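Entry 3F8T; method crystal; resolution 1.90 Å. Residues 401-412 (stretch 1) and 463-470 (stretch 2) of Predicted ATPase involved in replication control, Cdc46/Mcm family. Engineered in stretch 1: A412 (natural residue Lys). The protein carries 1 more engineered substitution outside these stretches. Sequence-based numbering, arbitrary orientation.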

# COMPACT_ATOMS: atom_id res chain seq x y z
N ARG A 401 -4.73 0.09 13.34
CA ARG A 401 -6.02 -0.37 12.80
C ARG A 401 -7.01 0.78 12.53
O ARG A 401 -7.73 0.75 11.53
N TYR A 402 -7.03 1.78 13.41
CA TYR A 402 -7.83 2.99 13.19
C TYR A 402 -7.41 3.69 11.90
O TYR A 402 -8.25 4.11 11.13
N LEU A 403 -6.10 3.81 11.69
CA LEU A 403 -5.58 4.46 10.47
C LEU A 403 -6.04 3.70 9.24
O LEU A 403 -6.57 4.29 8.30
N LEU A 404 -5.83 2.39 9.25
CA LEU A 404 -6.23 1.54 8.13
C LEU A 404 -7.71 1.71 7.81
O LEU A 404 -8.12 1.78 6.62
N TYR A 405 -8.51 1.72 8.87
CA TYR A 405 -9.94 1.92 8.77
C TYR A 405 -10.26 3.29 8.15
O TYR A 405 -11.01 3.39 7.15
N ALA A 406 -9.67 4.34 8.71
CA ALA A 406 -9.92 5.72 8.27
C ALA A 406 -9.61 5.92 6.78
O ALA A 406 -10.38 6.57 6.06
N ILE A 407 -8.48 5.37 6.33
CA ILE A 407 -8.03 5.49 4.93
C ILE A 407 -9.02 4.85 3.97
O ILE A 407 -9.35 5.41 2.92
N ARG A 408 -9.46 3.64 4.32
CA ARG A 408 -10.35 2.87 3.44
C ARG A 408 -11.75 3.49 3.44
O ARG A 408 -12.42 3.53 2.41
N GLU A 409 -12.18 3.97 4.60
CA GLU A 409 -13.55 4.45 4.75
C GLU A 409 -13.72 5.90 4.34
O GLU A 409 -14.83 6.31 4.01
N HIS A 410 -12.64 6.68 4.38
CA HIS A 410 -12.72 8.11 4.02
C HIS A 410 -11.62 8.53 3.03
O HIS A 410 -10.82 9.42 3.33
N PRO A 411 -11.59 7.89 1.84
CA PRO A 411 -10.49 8.15 0.91
C PRO A 411 -10.53 9.56 0.35
O PRO A 411 -9.48 10.11 -0.00
N ALA A 412 -11.71 10.15 0.27
CA ALA A 412 -11.86 11.38 -0.50
C ALA A 412 -12.70 12.47 0.16
O ALA A 412 -13.75 12.84 -0.38
N ALA A 463 -9.32 15.65 8.31
CA ALA A 463 -10.72 15.20 8.22
C ALA A 463 -10.79 13.67 8.24
O ALA A 463 -11.66 13.09 8.90
N ARG A 464 -9.88 12.99 7.54
CA ARG A 464 -9.81 11.51 7.64
C ARG A 464 -9.59 11.05 9.09
O ARG A 464 -10.18 10.06 9.54
N MET A 465 -8.75 11.79 9.81
CA MET A 465 -8.42 11.49 11.21
C MET A 465 -9.63 11.62 12.13
O MET A 465 -9.65 11.03 13.23
N ARG A 466 -10.62 12.41 11.71
CA ARG A 466 -11.88 12.59 12.44
C ARG A 466 -12.95 11.65 11.89
O ARG A 466 -14.13 11.78 12.25
N LEU A 467 -12.53 10.74 11.01
CA LEU A 467 -13.43 9.83 10.29
C LEU A 467 -14.52 10.60 9.55
O LEU A 467 -15.69 10.22 9.56
N SER A 468 -14.12 11.69 8.88
CA SER A 468 -15.09 12.51 8.19
C SER A 468 -14.83 12.64 6.68
O SER A 468 -13.69 12.58 6.21
N ASP A 469 -15.92 12.81 5.93
CA ASP A 469 -15.83 13.10 4.51
C ASP A 469 -15.93 14.59 4.20
O ASP A 469 -15.84 14.99 3.04
N ASP A 470 -16.13 15.40 5.24
CA ASP A 470 -16.24 16.84 5.10
C ASP A 470 -15.03 17.54 5.72
O ASP A 470 -14.79 17.45 6.92

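The last turns of the helix 401-409 pack against a second helix and the loop that follows it, burying 572 Å² between them, both sides summed. The two backbones come closest at A406 and L467 and at H410 and R464, each pair with CA atoms 5.8 Å apart.

L467 supplies the apolar centre. Its backbone adopts positive phi and psi (54/44), and its side chain, in the m,t rotamer, leaves CA sideways to the first stretch and spreads its methyls over three residues of the helix. L467 CD2 lies 3.7 Å from A406 CB and 4.1 Å from Y405 CD2, at the edge of that tyrosine ring, while L467 CD1 sits 4.0 Å from Y402 CE1. A406 points toward the second stretch, and A406 CB also approaches R464 O at 3.5 Å.

Y402 and Y405 both leave the helix sideways with chi1 t, and in each case the end of the ring comes nearer to the partner. For Y402 this extension carries the hydroxyl to the backbone of M465, where Y402 OH donates a 2.6 Å hydrogen bond to M465 O. That carbonyl lies near the ring plane, at its edge, as expected for a phenol donating in plane. The CA-to-CB bond of M465 points away; the polar contact is made by its backbone carbonyl.

H410, the first residue to leave helical phi/psi, points toward the second stretch and has the largest area covered by it. With chi1 m and chi2 at -80°, its imidazole directs H410 ND1 to D469 OD1, a 2.8 Å hydrogen bond with a favourable angle of 157° and the acceptor near the ring plane. L467 O and S468 N lie over one ring face; although H410 NE2 is 3.2 Å from L467 O, the angle is too poor for a hydrogen bond.

D469 leaves its backbone sideways, but its m rotamer brings the carboxylate nearer to the first stretch. Two waters extend its reach: one donates to both D469 OD2 and E409 O, each at 2.7 Å, and the other donates to D469 OD1 at 2.7 Å while accepting from A412 N at 2.9 Å. A412, an engineered residue whose CB points away, joins this network through its backbone N.

R464 runs m,t,m past H410, bringing R464 CD to 3.0 Å from H410 O. R464 NH1 then makes a weak hydrogen bond to P411 O (3.2 Å, 122°), and its guanidinium is also hydrogen-bonded elsewhere in the structure.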

# COMPACT_ATOMS: atom_id res chain seq x y z
CB ARG A 401 -6.64 -1.43 13.72
CG ARG A 401 -5.96 -2.78 13.59
CD ARG A 401 -6.47 -3.73 14.66
NE ARG A 401 -7.85 -4.12 14.40
CZ ARG A 401 -8.22 -5.08 13.57
NH1 ARG A 401 -7.32 -5.79 12.89
NH2 ARG A 401 -9.51 -5.35 13.43
CB TYR A 402 -7.64 3.96 14.35
CG TYR A 402 -8.41 5.26 14.30
CD1 TYR A 402 -9.71 5.32 14.78
CD2 TYR A 402 -7.82 6.44 13.85
CE1 TYR A 402 -10.42 6.51 14.78
CE2 TYR A 402 -8.51 7.64 13.84
CZ TYR A 402 -9.82 7.67 14.31
OH TYR A 402 -10.52 8.85 14.34
CB LEU A 403 -4.05 4.52 10.50
CG LEU A 403 -3.31 5.00 9.25
CD1 LEU A 403 -3.71 6.44 8.86
CD2 LEU A 403 -1.81 4.92 9.51
CB LEU A 404 -5.96 0.07 8.49
CG LEU A 404 -4.51 -0.42 8.37
CD1 LEU A 404 -4.40 -1.83 8.92
CD2 LEU A 404 -4.03 -0.38 6.92
CB TYR A 405 -10.56 1.78 10.16
CG TYR A 405 -12.07 1.88 10.17
CD1 TYR A 405 -12.86 0.83 9.72
CD2 TYR A 405 -12.70 3.03 10.63
CE1 TYR A 405 -14.25 0.93 9.72
CE2 TYR A 405 -14.07 3.14 10.63
CZ TYR A 405 -14.84 2.09 10.19
OH TYR A 405 -16.20 2.22 10.20
CB ALA A 406 -9.10 6.71 9.14
CB ILE A 407 -6.62 4.85 4.69
CG1 ILE A 407 -5.51 5.62 5.41
CG2 ILE A 407 -6.28 4.76 3.14
CD1 ILE A 407 -4.16 4.85 5.41
CB ARG A 408 -10.43 1.40 3.90
CG ARG A 408 -11.28 0.51 2.94
CD ARG A 408 -11.32 -0.94 3.42
NE ARG A 408 -11.83 -1.01 4.79
CZ ARG A 408 -13.10 -1.21 5.12
NH1 ARG A 408 -14.03 -1.42 4.18
NH2 ARG A 408 -13.45 -1.21 6.40
CB GLU A 409 -14.06 4.27 6.18
CG GLU A 409 -14.30 2.82 6.59
CD GLU A 409 -15.20 2.07 5.61
OE1 GLU A 409 -16.26 2.58 5.23
OE2 GLU A 409 -14.82 0.96 5.21
CB HIS A 410 -12.73 8.96 5.29
CG HIS A 410 -13.83 8.56 6.22
ND1 HIS A 410 -15.13 8.99 6.05
CD2 HIS A 410 -13.85 7.71 7.27
CE1 HIS A 410 -15.90 8.44 6.98
NE2 HIS A 410 -15.15 7.66 7.73
CB PRO A 411 -10.71 7.13 -0.21
CG PRO A 411 -12.20 6.84 -0.17
CD PRO A 411 -12.55 6.90 1.30
CB ALA A 412 -12.41 11.04 -1.91
CB ALA A 463 -11.40 15.79 6.97
CB ARG A 464 -8.72 10.94 6.72
CG ARG A 464 -9.03 11.16 5.25
CD ARG A 464 -8.15 10.35 4.28
NE ARG A 464 -6.98 11.14 3.99
CZ ARG A 464 -6.81 11.90 2.92
NH1 ARG A 464 -7.71 11.94 1.94
NH2 ARG A 464 -5.70 12.58 2.82
CB MET A 465 -7.32 12.45 11.67
CG MET A 465 -6.47 11.97 12.79
SD MET A 465 -5.18 13.21 13.04
CE MET A 465 -3.79 12.48 12.22
CB ARG A 466 -12.39 14.03 12.28
CG ARG A 466 -11.58 15.12 12.94
CD ARG A 466 -12.33 16.46 12.90
NE ARG A 466 -12.56 16.94 11.54
CZ ARG A 466 -13.72 16.86 10.89
NH1 ARG A 466 -14.79 16.33 11.49
NH2 ARG A 466 -13.83 17.31 9.65
CB LEU A 467 -14.05 8.78 11.25
CG LEU A 467 -13.11 7.89 12.06
CD1 LEU A 467 -13.93 6.97 12.96
CD2 LEU A 467 -12.21 7.05 11.14
CB SER A 468 -15.17 13.89 8.85
OG SER A 468 -15.93 14.77 8.05
CB ASP A 469 -16.89 12.33 3.74
CG ASP A 469 -16.66 10.84 3.76
OD1 ASP A 469 -15.49 10.40 3.66
OD2 ASP A 469 -17.66 10.10 3.87
CB ASP A 470 -17.54 17.33 5.74
CG ASP A 470 -18.77 16.73 5.08
OD1 ASP A 470 -18.77 16.54 3.85
OD2 ASP A 470 -19.74 16.43 5.80
O HOH W 1 -17.19 7.46 3.51
O HOH W 2 -14.36 9.77 1.32